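Local coordinates for oligopeptide-binding protein oppA (PDB 3DRF) that captures oligopeptides in a large closing cavity as the receptor of the OppABCDF ABC transporter and is essential for taking up peptides longer than three residues, at residues A47-G52 / E227-G232; S51-D56 / D207-P212; D56-T61 / Y255-T260; T125-A130 / D134-S139. All coordinates share one frame; numbering follows the deposited sequence.

Contact 1: residues A47-G52 / E227-G232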
loop_
_atom_site.group_PDB
_atom_site.type_symbol
_atom_site.label_atom_id
_atom_site.label_comp_id
_atom_site.label_asym_id
_atom_site.label_seq_id
_atom_site.Cartn_x
_atom_site.Cartn_y
_atom_site.Cartn_z
ATOM N N ALA A 47 8.794 -3.195 -12.905
ATOM C CA ALA A 47 9.175 -1.784 -13.137
ATOM C C ALA A 47 7.980 -1.001 -13.699
ATOM O O ALA A 47 7.460 -1.337 -14.669
ATOM C CB ALA A 47 10.342 -1.649 -14.108
ATOM N N GLN A 48 7.588 0.012 -12.956
ATOM C CA GLN A 48 6.514 0.966 -13.390
ATOM C C GLN A 48 6.796 2.290 -12.708
ATOM O O GLN A 48 6.644 2.431 -11.526
ATOM C CB GLN A 48 5.115 0.440 -13.012
ATOM C CG GLN A 48 3.971 1.421 -13.447
ATOM C CD GLN A 48 4.221 1.999 -14.857
ATOM O OE1 GLN A 48 4.480 3.133 -15.014
ATOM N NE2 GLN A 48 4.084 1.154 -15.861
ATOM N N TRP A 49 7.251 3.253 -13.499
ATOM C CA TRP A 49 7.743 4.514 -12.929
ATOM C C TRP A 49 6.653 5.543 -12.669
ATOM O O TRP A 49 6.874 6.526 -12.028
ATOM C CB TRP A 49 8.863 5.090 -13.864
ATOM C CG TRP A 49 10.125 4.170 -13.846
ATOM C CD1 TRP A 49 10.362 3.119 -14.650
ATOM C CD2 TRP A 49 11.215 4.243 -12.920
ATOM N NE1 TRP A 49 11.563 2.543 -14.300
ATOM C CE2 TRP A 49 12.109 3.222 -13.250
ATOM C CE3 TRP A 49 11.538 5.109 -11.843
ATOM C CZ2 TRP A 49 13.326 3.018 -12.558
ATOM C CZ3 TRP A 49 12.724 4.878 -11.137
ATOM C CH2 TRP A 49 13.604 3.828 -11.507
ATOM N N LEU A 50 5.458 5.247 -13.169
ATOM C CA LEU A 50 4.273 6.116 -12.914
ATOM C C LEU A 50 3.501 5.591 -11.714
ATOM O O LEU A 50 3.049 4.503 -11.693
ATOM C CB LEU A 50 3.325 6.146 -14.141
ATOM C CG LEU A 50 3.910 6.653 -15.479
ATOM C CD1 LEU A 50 2.793 6.727 -16.517
ATOM C CD2 LEU A 50 4.606 8.062 -15.321
ATOM N N SER A 51 3.463 6.461 -10.688
ATOM C CA SER A 51 2.792 6.097 -9.433
ATOM C C SER A 51 1.385 5.569 -9.662
ATOM O O SER A 51 0.995 4.551 -9.087
ATOM C CB SER A 51 2.754 7.303 -8.490
ATOM O OG SER A 51 2.223 6.983 -7.223
ATOM N N GLY A 52 0.619 6.225 -10.520
ATOM C CA GLY A 52 -0.779 5.886 -10.703
ATOM C C GLY A 52 -0.972 4.476 -11.226
ATOM O O GLY A 52 -2.023 3.867 -11.026
ATOM N N GLU A 227 19.902 4.522 -15.473
ATOM C CA GLU A 227 20.636 4.406 -16.734
ATOM C C GLU A 227 20.294 3.106 -17.447
ATOM O O GLU A 227 20.223 3.072 -18.680
ATOM C CB GLU A 227 22.144 4.497 -16.494
ATOM C CG GLU A 227 22.986 4.378 -17.762
ATOM C CD GLU A 227 22.985 5.653 -18.601
ATOM O OE1 GLU A 227 22.451 6.686 -18.139
ATOM O OE2 GLU A 227 23.531 5.617 -19.728
ATOM N N ASN A 228 20.110 2.049 -16.704
ATOM C CA ASN A 228 19.655 0.765 -17.224
ATOM C C ASN A 228 18.677 0.075 -16.280
ATOM O O ASN A 228 18.817 0.152 -15.059
ATOM C CB ASN A 228 20.847 -0.151 -17.507
ATOM C CG ASN A 228 20.469 -1.358 -18.343
ATOM O OD1 ASN A 228 20.576 -2.498 -17.893
ATOM N ND2 ASN A 228 20.024 -1.111 -19.571
ATOM N N VAL A 229 17.749 -0.627 -16.860
ATOM C CA VAL A 229 16.787 -1.410 -16.118
ATOM C C VAL A 229 16.713 -2.800 -16.755
ATOM O O VAL A 229 16.468 -2.917 -17.921
ATOM C CB VAL A 229 15.384 -0.753 -16.185
ATOM C CG1 VAL A 229 14.368 -1.634 -15.489
ATOM C CG2 VAL A 229 15.404 0.623 -15.570
ATOM N N VAL A 230 16.956 -3.840 -15.961
ATOM C CA VAL A 230 16.837 -5.214 -16.409
ATOM C C VAL A 230 15.495 -5.729 -15.877
ATOM O O VAL A 230 15.315 -5.901 -14.699
ATOM C CB VAL A 230 18.010 -6.087 -15.876
ATOM C CG1 VAL A 230 17.823 -7.552 -16.242
ATOM C CG2 VAL A 230 19.359 -5.577 -16.420
ATOM N N ALA A 231 14.565 -5.904 -16.788
ATOM C CA ALA A 231 13.205 -6.283 -16.443
ATOM C C ALA A 231 13.184 -7.431 -15.458
ATOM O O ALA A 231 13.847 -8.414 -15.630
ATOM C CB ALA A 231 12.406 -6.624 -17.705
ATOM N N GLY A 232 12.423 -7.265 -14.392
ATOM C CA GLY A 232 12.245 -8.326 -13.425
ATOM C C GLY A 232 13.357 -8.404 -12.376
ATOM O O GLY A 232 13.196 -9.061 -11.408
HETATM O O HOH W 1 10.290 -5.110 -14.750
#
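Val229 is where the edge of the sheet meets the loop 47-52, and it does so with both its branches. Its CB is aimed at the loop and splits the work between two methyls. CG1, trans to the backbone N (chi1 176°), reaches the methyl of Ala47, with CG1 4.3 Å from Ala47 CB. CG2 comes to the six-membered part of the Trp49 indole at a slant, 4.4 Å from Trp49 CZ2. These are loose van der Waals contacts, but the indole they touch is held from elsewhere. Trp49 NE1 donates to the carbonyl of Thr215, and the indole packs edge-to-face with Phe59 and against Ile235 and Tyr237 of the next strand.

Strand 224-230 is an edge strand of a five-stranded mixed sheet and forms a beta hairpin with strand 234-239, carrying a classic bulge where Glu227 and Asn228 both face Lys236. Past Val230 the chain turns through Ala231 and Gly232. Gly232 takes a positive phi of 84°, at which a CB would run into the carbonyl oxygen of Ala231. Its amide helps tie the turn to the loop: one water accepts from Gly232 N at 3.1 Å and from Ala47 N at 3.1 Å.

Within the loop, Gln48 folds its amide back on the chain. OE1 takes the amide of Leu50 on an in-plane lone pair, with Leu50 N 3.0 Å from Gln48 OE1 and an N-H...O angle of 158°, while Gln48 NE2 bonds to Thr214 OG1.

Contact 2: residues S51-D56 / D207-P212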
loop_
_atom_site.group_PDB
_atom_site.type_symbol
_atom_site.label_atom_id
_atom_site.label_comp_id
_atom_site.label_asym_id
_atom_site.label_seq_id
_atom_site.Cartn_x
_atom_site.Cartn_y
_atom_site.Cartn_z
ATOM N N SER A 51 3.463 6.461 -10.688
ATOM C CA SER A 51 2.792 6.097 -9.433
ATOM C C SER A 51 1.385 5.569 -9.662
ATOM O O SER A 51 0.995 4.551 -9.087
ATOM C CB SER A 51 2.754 7.303 -8.490
ATOM O OG SER A 51 2.223 6.983 -7.223
ATOM N N GLY A 52 0.619 6.225 -10.520
ATOM C CA GLY A 52 -0.779 5.886 -10.703
ATOM C C GLY A 52 -0.972 4.476 -11.226
ATOM O O GLY A 52 -2.023 3.867 -11.026
ATOM N N LEU A 53 0.012 3.930 -11.940
ATOM C CA LEU A 53 -0.121 2.607 -12.559
ATOM C C LEU A 53 0.608 1.481 -11.779
ATOM O O LEU A 53 0.635 0.374 -12.212
ATOM C CB LEU A 53 0.477 2.655 -13.981
ATOM C CG LEU A 53 -0.127 3.768 -14.907
ATOM C CD1 LEU A 53 0.403 3.617 -16.364
ATOM C CD2 LEU A 53 -1.691 3.745 -14.928
ATOM N N SER A 54 1.245 1.825 -10.672
ATOM C CA SER A 54 2.056 0.880 -9.887
ATOM C C SER A 54 1.349 0.606 -8.567
ATOM O O SER A 54 1.052 1.501 -7.878
ATOM C CB SER A 54 3.406 1.565 -9.628
ATOM O OG SER A 54 4.219 0.770 -8.749
ATOM N N ASN A 55 1.147 -0.658 -8.232
ATOM C CA ASN A 55 0.395 -1.038 -7.022
ATOM C C ASN A 55 1.231 -1.571 -5.862
ATOM O O ASN A 55 0.734 -1.628 -4.803
ATOM C CB ASN A 55 -0.661 -2.089 -7.370
ATOM C CG ASN A 55 -1.722 -1.579 -8.340
ATOM O OD1 ASN A 55 -2.244 -0.528 -8.210
ATOM N ND2 ASN A 55 -2.054 -2.395 -9.264
ATOM N N ASP A 56 2.461 -1.940 -6.139
ATOM C CA ASP A 56 3.256 -2.714 -5.159
ATOM C C ASP A 56 4.361 -1.913 -4.489
ATOM O O ASP A 56 4.959 -1.010 -5.038
ATOM C CB ASP A 56 3.838 -3.948 -5.875
ATOM C CG ASP A 56 4.821 -3.551 -6.986
ATOM O OD1 ASP A 56 4.319 -3.181 -8.053
ATOM O OD2 ASP A 56 6.009 -3.577 -6.790
ATOM N N ASP A 207 -1.610 1.139 -23.906
ATOM C CA ASP A 207 -0.218 0.623 -24.068
ATOM C C ASP A 207 0.767 1.270 -23.033
ATOM O O ASP A 207 1.884 0.935 -22.979
ATOM C CB ASP A 207 0.306 0.989 -25.483
ATOM C CG ASP A 207 -0.458 0.313 -26.653
ATOM O OD1 ASP A 207 -1.009 -0.694 -26.408
ATOM O OD2 ASP A 207 -0.373 0.882 -27.741
ATOM N N LEU A 208 0.288 2.214 -22.258
ATOM C CA LEU A 208 1.229 3.008 -21.446
ATOM C C LEU A 208 1.962 2.221 -20.362
ATOM O O LEU A 208 3.113 2.373 -20.214
ATOM C CB LEU A 208 0.526 4.243 -20.844
ATOM C CG LEU A 208 1.479 5.222 -20.099
ATOM C CD1 LEU A 208 2.555 5.811 -21.046
ATOM C CD2 LEU A 208 0.641 6.365 -19.449
ATOM N N ALA A 209 1.258 1.339 -19.685
ATOM C CA ALA A 209 1.872 0.561 -18.583
ATOM C C ALA A 209 2.951 -0.382 -19.089
ATOM O O ALA A 209 3.853 -0.699 -18.347
ATOM C CB ALA A 209 0.781 -0.237 -17.848
ATOM N N SER A 210 2.791 -0.882 -20.313
ATOM C CA SER A 210 3.766 -1.825 -20.881
ATOM C C SER A 210 4.771 -1.165 -21.832
ATOM O O SER A 210 5.594 -1.852 -22.445
ATOM C CB SER A 210 3.043 -2.955 -21.617
ATOM O OG SER A 210 2.304 -2.452 -22.714
ATOM N N SER A 211 4.690 0.142 -21.974
ATOM C CA SER A 211 5.634 0.845 -22.838
ATOM C C SER A 211 7.059 0.872 -22.210
ATOM O O SER A 211 7.188 1.027 -21.028
ATOM C CB SER A 211 5.156 2.316 -23.041
ATOM O OG SER A 211 6.158 3.109 -23.733
ATOM N N PRO A 212 8.112 0.817 -23.034
ATOM C CA PRO A 212 9.465 1.034 -22.498
ATOM C C PRO A 212 9.543 2.392 -21.763
ATOM O O PRO A 212 10.239 2.531 -20.827
ATOM C CB PRO A 212 10.341 1.064 -23.766
ATOM C CG PRO A 212 9.610 0.158 -24.752
ATOM C CD PRO A 212 8.135 0.460 -24.480
#
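Leu208 and Ala209 receive the end of Leu53 at the start of a type I beta turn. The segment enters at Asp207, whose carbonyl takes a weak bond from the amide of Ser210. Leu208 follows, with CG trans to its backbone N (chi1 -174°), and its CD2 lies 4.1 Å from Leu53 CD1. The same leucine opens the turn: its carbonyl oxygen accepts from Ser211 N at 3.2 Å and also bonds to Thr214 OG1.

Next comes Ala209. The CD1 methyl of Leu53 rests against its backbone as much as its side chain, lying 4.1 Å from Ala209 CA and 4.1 Å from Ala209 CB. Leu53 gets there by extension: chi2 of -173° carries CD1 straight out from the 3-10 turn 51-53, in which Ser54 N reaches back 3.2 Å to Ser51 O. One methyl thus touches two successive residues by van der Waals contact. Beyond the turn, Ser211 OG bonds to the amide of Lys213 and Ser211 O to Thr215 OG1, so the chain stays pinned as it leaves through Pro212.

Two connections of the fold meet here. Segment 207-212 belongs to the loop from helix 197-200 to strand 224-230. Segment 51-56 is the last part of the connection from strand 34-40 to helix 57-62, passing through Asn55, whose backbone hydrogen-bonds to the bound peptide, before Asp56 caps that helix.

Contact 3: residues D56-T61 / Y255-T260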
loop_
_atom_site.group_PDB
_atom_site.type_symbol
_atom_site.label_atom_id
_atom_site.label_comp_id
_atom_site.label_asym_id
_atom_site.label_seq_id
_atom_site.Cartn_x
_atom_site.Cartn_y
_atom_site.Cartn_z
ATOM N N ASP A 56 2.461 -1.940 -6.139
ATOM C CA ASP A 56 3.256 -2.714 -5.159
ATOM C C ASP A 56 4.361 -1.913 -4.489
ATOM O O ASP A 56 4.959 -1.010 -5.038
ATOM C CB ASP A 56 3.838 -3.948 -5.875
ATOM C CG ASP A 56 4.821 -3.551 -6.986
ATOM O OD1 ASP A 56 4.319 -3.181 -8.053
ATOM O OD2 ASP A 56 6.009 -3.577 -6.790
ATOM N N ALA A 57 4.634 -2.300 -3.261
ATOM C CA ALA A 57 5.610 -1.647 -2.411
ATOM C C ALA A 57 7.046 -1.966 -2.866
ATOM O O ALA A 57 7.930 -1.212 -2.632
ATOM C CB ALA A 57 5.372 -2.091 -0.962
ATOM N N THR A 58 7.228 -3.113 -3.482
ATOM C CA THR A 58 8.569 -3.552 -3.942
ATOM C C THR A 58 9.160 -2.515 -4.919
ATOM O O THR A 58 10.181 -1.949 -4.681
ATOM C CB THR A 58 8.454 -4.913 -4.601
ATOM O OG1 THR A 58 8.053 -5.853 -3.612
ATOM C CG2 THR A 58 9.811 -5.384 -5.149
ATOM N N PHE A 59 8.456 -2.241 -5.998
ATOM C CA PHE A 59 8.998 -1.281 -6.964
ATOM C C PHE A 59 8.941 0.175 -6.437
ATOM O O PHE A 59 9.835 0.959 -6.675
ATOM C CB PHE A 59 8.343 -1.371 -8.362
ATOM C CG PHE A 59 9.146 -0.601 -9.335
ATOM C CD1 PHE A 59 10.373 -1.046 -9.704
ATOM C CD2 PHE A 59 8.757 0.698 -9.665
ATOM C CE1 PHE A 59 11.179 -0.230 -10.548
ATOM C CE2 PHE A 59 9.559 1.454 -10.468
ATOM C CZ PHE A 59 10.693 1.024 -10.889
ATOM N N ALA A 60 7.899 0.516 -5.689
ATOM C CA ALA A 60 7.859 1.841 -5.084
ATOM C C ALA A 60 9.136 2.103 -4.265
ATOM O O ALA A 60 9.705 3.091 -4.363
ATOM C CB ALA A 60 6.610 1.992 -4.191
ATOM N N THR A 61 9.567 1.092 -3.523
ATOM C CA THR A 61 10.790 1.208 -2.726
ATOM C C THR A 61 12.050 1.277 -3.623
ATOM O O THR A 61 12.855 2.128 -3.451
ATOM C CB THR A 61 10.913 0.070 -1.738
ATOM O OG1 THR A 61 9.807 0.126 -0.832
ATOM C CG2 THR A 61 12.188 0.227 -0.924
ATOM N N TYR A 255 20.390 -1.496 -7.701
ATOM C CA TYR A 255 19.254 -1.886 -6.851
ATOM C C TYR A 255 18.643 -3.135 -7.480
ATOM O O TYR A 255 18.223 -3.077 -8.595
ATOM C CB TYR A 255 18.234 -0.733 -6.742
ATOM C CG TYR A 255 17.515 -0.592 -5.391
ATOM C CD1 TYR A 255 17.083 -1.677 -4.680
ATOM C CD2 TYR A 255 17.286 0.626 -4.859
ATOM C CE1 TYR A 255 16.423 -1.531 -3.479
ATOM C CE2 TYR A 255 16.637 0.776 -3.652
ATOM C CZ TYR A 255 16.224 -0.314 -2.972
ATOM O OH TYR A 255 15.622 -0.172 -1.758
ATOM N N GLU A 256 18.666 -4.251 -6.749
ATOM C CA GLU A 256 18.327 -5.569 -7.276
ATOM C C GLU A 256 17.276 -6.253 -6.426
ATOM O O GLU A 256 17.301 -6.079 -5.240
ATOM C CB GLU A 256 19.600 -6.490 -7.352
ATOM C CG GLU A 256 20.768 -5.930 -8.153
ATOM C CD GLU A 256 21.886 -6.942 -8.321
ATOM O OE1 GLU A 256 21.971 -7.956 -7.652
ATOM O OE2 GLU A 256 22.677 -6.647 -9.185
ATOM N N VAL A 257 16.536 -7.189 -6.912
ATOM C CA VAL A 257 15.767 -8.066 -6.028
ATOM C C VAL A 257 16.665 -9.223 -5.587
ATOM O O VAL A 257 17.628 -9.581 -6.272
ATOM C CB VAL A 257 14.421 -8.578 -6.630
ATOM C CG1 VAL A 257 13.417 -7.421 -6.772
ATOM C CG2 VAL A 257 14.638 -9.313 -7.944
ATOM N N VAL A 258 16.415 -9.716 -4.395
ATOM C CA VAL A 258 17.043 -10.904 -3.828
ATOM C C VAL A 258 16.023 -11.774 -3.101
ATOM O O VAL A 258 15.109 -11.265 -2.452
ATOM C CB VAL A 258 18.175 -10.532 -2.852
ATOM C CG1 VAL A 258 17.617 -9.777 -1.656
ATOM C CG2 VAL A 258 18.919 -11.780 -2.404
ATOM N N SER A 259 16.034 -13.094 -3.354
ATOM C CA SER A 259 15.031 -13.984 -2.779
ATOM C C SER A 259 15.163 -14.086 -1.263
ATOM O O SER A 259 16.219 -13.795 -0.694
ATOM C CB SER A 259 15.154 -15.384 -3.357
ATOM O OG SER A 259 16.318 -16.018 -2.865
ATOM N N THR A 260 14.095 -14.510 -0.609
ATOM C CA THR A 260 14.127 -14.702 0.826
ATOM C C THR A 260 15.164 -15.756 1.237
ATOM O O THR A 260 15.881 -15.563 2.216
ATOM C CB THR A 260 12.739 -15.085 1.312
ATOM O OG1 THR A 260 11.796 -14.163 0.746
ATOM C CG2 THR A 260 12.671 -15.046 2.816
HETATM O O HOH W 2 14.939 2.350 -1.138
#
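Ala57 O is gripped twice by Thr61, the residue that meets Tyr255 across this contact. The amide, Thr61 N, bonds to Ala57 O at 3.0 Å, and the hydroxyl, Thr61 OG1, donates to Ala57 O at 2.9 Å from the other face of the carbonyl plane. The contact is helix-on-sheet: helix 57-62 lies against strand 252-258 of the five-stranded mixed sheet, its first residue, Ala57, hydrogen-bonding to the peptide ligand through its backbone. Asp56 is the N-cap, its OD2 accepting from Phe59 N at 2.9 Å in a nearly straight bond of 169°.

With OG1 turned back to the helix, Thr61 CG2 stands trans to the backbone N and is left to face the strand, where it lies 3.6 Å from Tyr255 OH. The two side chains meet at an angle, the ring end also passing near Thr61 O. Thr58 makes a lighter touch one turn earlier, its CG2 near CG1 of Val257, which was modelled in two conformers. Putting an alanine at Thr61 would probably deprive Ala57 O of its second donor and open a gap beside the phenol, where CG2 now sits.

Tyr255 OH also bonds to Asn276 ND2. A water in the plane of the tyrosine ring, at its edge, completes the link between the elements, 2.7 Å from Tyr255 OH and donating to Thr61 O at 3.1 Å.

Contact 4: residues T125-A130 / D134-S139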
loop_
_atom_site.group_PDB
_atom_site.type_symbol
_atom_site.label_atom_id
_atom_site.label_comp_id
_atom_site.label_asym_id
_atom_site.label_seq_id
_atom_site.Cartn_x
_atom_site.Cartn_y
_atom_site.Cartn_z
ATOM N N THR A 125 -3.790 9.785 -15.482
ATOM C CA THR A 125 -3.325 8.377 -15.473
ATOM C C THR A 125 -4.149 7.483 -14.546
ATOM O O THR A 125 -4.240 6.339 -14.793
ATOM C CB THR A 125 -1.822 8.207 -15.180
ATOM O OG1 THR A 125 -1.530 8.542 -13.796
ATOM C CG2 THR A 125 -0.945 9.019 -16.137
ATOM N N ILE A 126 -4.681 8.064 -13.465
ATOM C CA ILE A 126 -5.584 7.312 -12.572
ATOM C C ILE A 126 -7.070 7.372 -13.002
ATOM O O ILE A 126 -7.754 6.391 -12.965
ATOM C CB ILE A 126 -5.431 7.844 -11.106
ATOM C CG1 ILE A 126 -3.976 7.534 -10.629
ATOM C CG2 ILE A 126 -6.482 7.177 -10.229
ATOM C CD1 ILE A 126 -3.694 8.119 -9.184
ATOM N N ALA A 127 -7.521 8.567 -13.378
ATOM C CA ALA A 127 -8.971 8.814 -13.630
ATOM C C ALA A 127 -9.526 8.392 -15.011
ATOM O O ALA A 127 -10.677 8.066 -15.105
ATOM C CB ALA A 127 -9.305 10.309 -13.348
ATOM N N ASN A 128 -8.682 8.464 -16.033
ATOM C CA ASN A 128 -9.111 7.988 -17.348
ATOM C C ASN A 128 -8.933 6.471 -17.351
ATOM O O ASN A 128 -7.834 6.014 -17.276
ATOM C CB ASN A 128 -8.272 8.645 -18.440
ATOM C CG ASN A 128 -8.688 8.207 -19.824
ATOM O OD1 ASN A 128 -9.308 7.203 -20.046
ATOM N ND2 ASN A 128 -8.322 9.057 -20.758
ATOM N N PRO A 129 -10.038 5.711 -17.468
ATOM C CA PRO A 129 -9.894 4.230 -17.317
ATOM C C PRO A 129 -9.053 3.528 -18.394
ATOM O O PRO A 129 -8.622 2.438 -18.229
ATOM C CB PRO A 129 -11.362 3.711 -17.416
ATOM C CG PRO A 129 -12.198 4.879 -17.020
ATOM C CD PRO A 129 -11.481 6.067 -17.639
ATOM N N ALA A 130 -8.811 4.219 -19.506
ATOM C CA ALA A 130 -8.039 3.616 -20.613
ATOM C C ALA A 130 -6.587 3.243 -20.237
ATOM O O ALA A 130 -6.039 2.400 -20.821
ATOM C CB ALA A 130 -8.083 4.526 -21.887
ATOM N N ASP A 134 -5.599 0.964 -11.083
ATOM C CA ASP A 134 -6.444 0.351 -10.045
ATOM C C ASP A 134 -6.612 1.319 -8.842
ATOM O O ASP A 134 -7.130 0.902 -7.841
ATOM C CB ASP A 134 -5.749 -0.951 -9.588
ATOM C CG ASP A 134 -5.483 -1.897 -10.760
ATOM O OD1 ASP A 134 -6.401 -2.197 -11.446
ATOM O OD2 ASP A 134 -4.344 -2.235 -10.963
ATOM N N ARG A 135 -6.210 2.589 -9.015
ATOM C CA ARG A 135 -6.150 3.554 -7.906
ATOM C C ARG A 135 -7.302 4.600 -7.841
ATOM O O ARG A 135 -7.242 5.531 -7.094
ATOM C CB ARG A 135 -4.779 4.241 -7.858
ATOM C CG ARG A 135 -3.619 3.301 -7.494
ATOM C CD ARG A 135 -2.327 4.150 -7.335
ATOM N NE ARG A 135 -1.210 3.332 -6.820
ATOM C CZ ARG A 135 -1.024 3.059 -5.553
ATOM N NH1 ARG A 135 0.014 2.348 -5.177
ATOM N NH2 ARG A 135 -1.860 3.497 -4.654
ATOM N N TRP A 136 -8.389 4.360 -8.573
ATOM C CA TRP A 136 -9.585 5.185 -8.376
ATOM C C TRP A 136 -10.102 4.956 -6.917
ATOM O O TRP A 136 -9.979 3.892 -6.351
ATOM C CB TRP A 136 -10.685 4.866 -9.456
ATOM C CG TRP A 136 -11.876 5.844 -9.311
ATOM C CD1 TRP A 136 -13.067 5.536 -8.804
ATOM C CD2 TRP A 136 -11.902 7.283 -9.571
ATOM N NE1 TRP A 136 -13.882 6.661 -8.766
ATOM C CE2 TRP A 136 -13.165 7.746 -9.189
ATOM C CE3 TRP A 136 -10.959 8.206 -10.066
ATOM C CZ2 TRP A 136 -13.543 9.086 -9.320
ATOM C CZ3 TRP A 136 -11.323 9.513 -10.184
ATOM C CH2 TRP A 136 -12.592 9.949 -9.840
ATOM N N THR A 137 -10.692 6.007 -6.362
ATOM C CA THR A 137 -11.099 6.003 -4.959
ATOM C C THR A 137 -12.078 7.166 -4.778
ATOM O O THR A 137 -12.055 8.084 -5.505
ATOM C CB THR A 137 -9.863 6.172 -4.039
ATOM O OG1 THR A 137 -10.372 6.507 -2.738
ATOM C CG2 THR A 137 -8.853 7.290 -4.558
ATOM N N ASP A 138 -12.954 7.079 -3.792
ATOM C CA ASP A 138 -13.855 8.204 -3.534
ATOM C C ASP A 138 -13.135 9.474 -3.060
ATOM O O ASP A 138 -13.710 10.550 -3.094
ATOM C CB ASP A 138 -14.956 7.804 -2.554
ATOM C CG ASP A 138 -15.995 6.923 -3.203
ATOM O OD1 ASP A 138 -16.630 7.426 -4.147
ATOM O OD2 ASP A 138 -16.164 5.754 -2.785
ATOM N N SER A 139 -11.870 9.368 -2.651
ATOM C CA SER A 139 -11.136 10.619 -2.283
ATOM C C SER A 139 -11.051 11.568 -3.487
ATOM O O SER A 139 -11.137 12.755 -3.339
ATOM C CB SER A 139 -9.712 10.290 -1.851
ATOM O OG SER A 139 -9.678 9.375 -0.728
#
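Ile126 presses one methyl onto the backbone between Arg135 and Trp136. CG2, trans to its own N, lies 3.6 Å from Arg135 C and 3.8 Å from Trp136 N, so it packs on the peptide group itself; the Arg135 side chain adds CB, 4.1 Å from Ile126 CG2. Alongside, Ala127 CB comes obliquely to the indole, 3.8 Å from Trp136 CZ3.

Both residues lie in the last turn of helix 116-127, and the chain then doubles back on that end. An Asx turn marks the exit: Asn128 OD1 accepts from Ala130 N at 3.1 Å, the donor lying above the carbonyl plane. The returning segment holds an ST turn, in which Ser139 N bonds to Thr137 OG1 at 3.2 Å, nearly straight at 173°.

Further out, the Trp136 ring stacks on His150, whose ND1 bonds to Ala127 O, so helix end and indole share one histidine. Arg135 runs extended from CG to NE, away from the helix and into the binding site, where NH1 bonds to the backbone of the bound peptide as well as to Ser54 O. Asp483 OD1 takes hydrogen bonds from both Thr137 OG1 and Ser139 OG.

How the contacts relate
Contacts 1 and 4 are buried, while contacts 2 and 3 are only partly so, Ala209 in contact 2 being exposed. The continuous run 47-61 supplies one side of contacts 1, 2 and 3. Contacts 1 and 3 reach the same five-stranded sheet, at its edge and its middle strand respectively, and each adds a bridging water to its van der Waals touches. Contact 2 joins two loops, methyl against methyl and backbone; contact 4 joins a helix end to the loop after it, methyls against a peptide group and an indole. Leu50 of contact 1 leans on Leu208 of contact 2. Contact 4 joins contact 2 through polar groups beside the ligand, with Asn55 ND2 2.9 Å from Asp134 OD2. Contacts 2, 3 and 4 all reach the peptide.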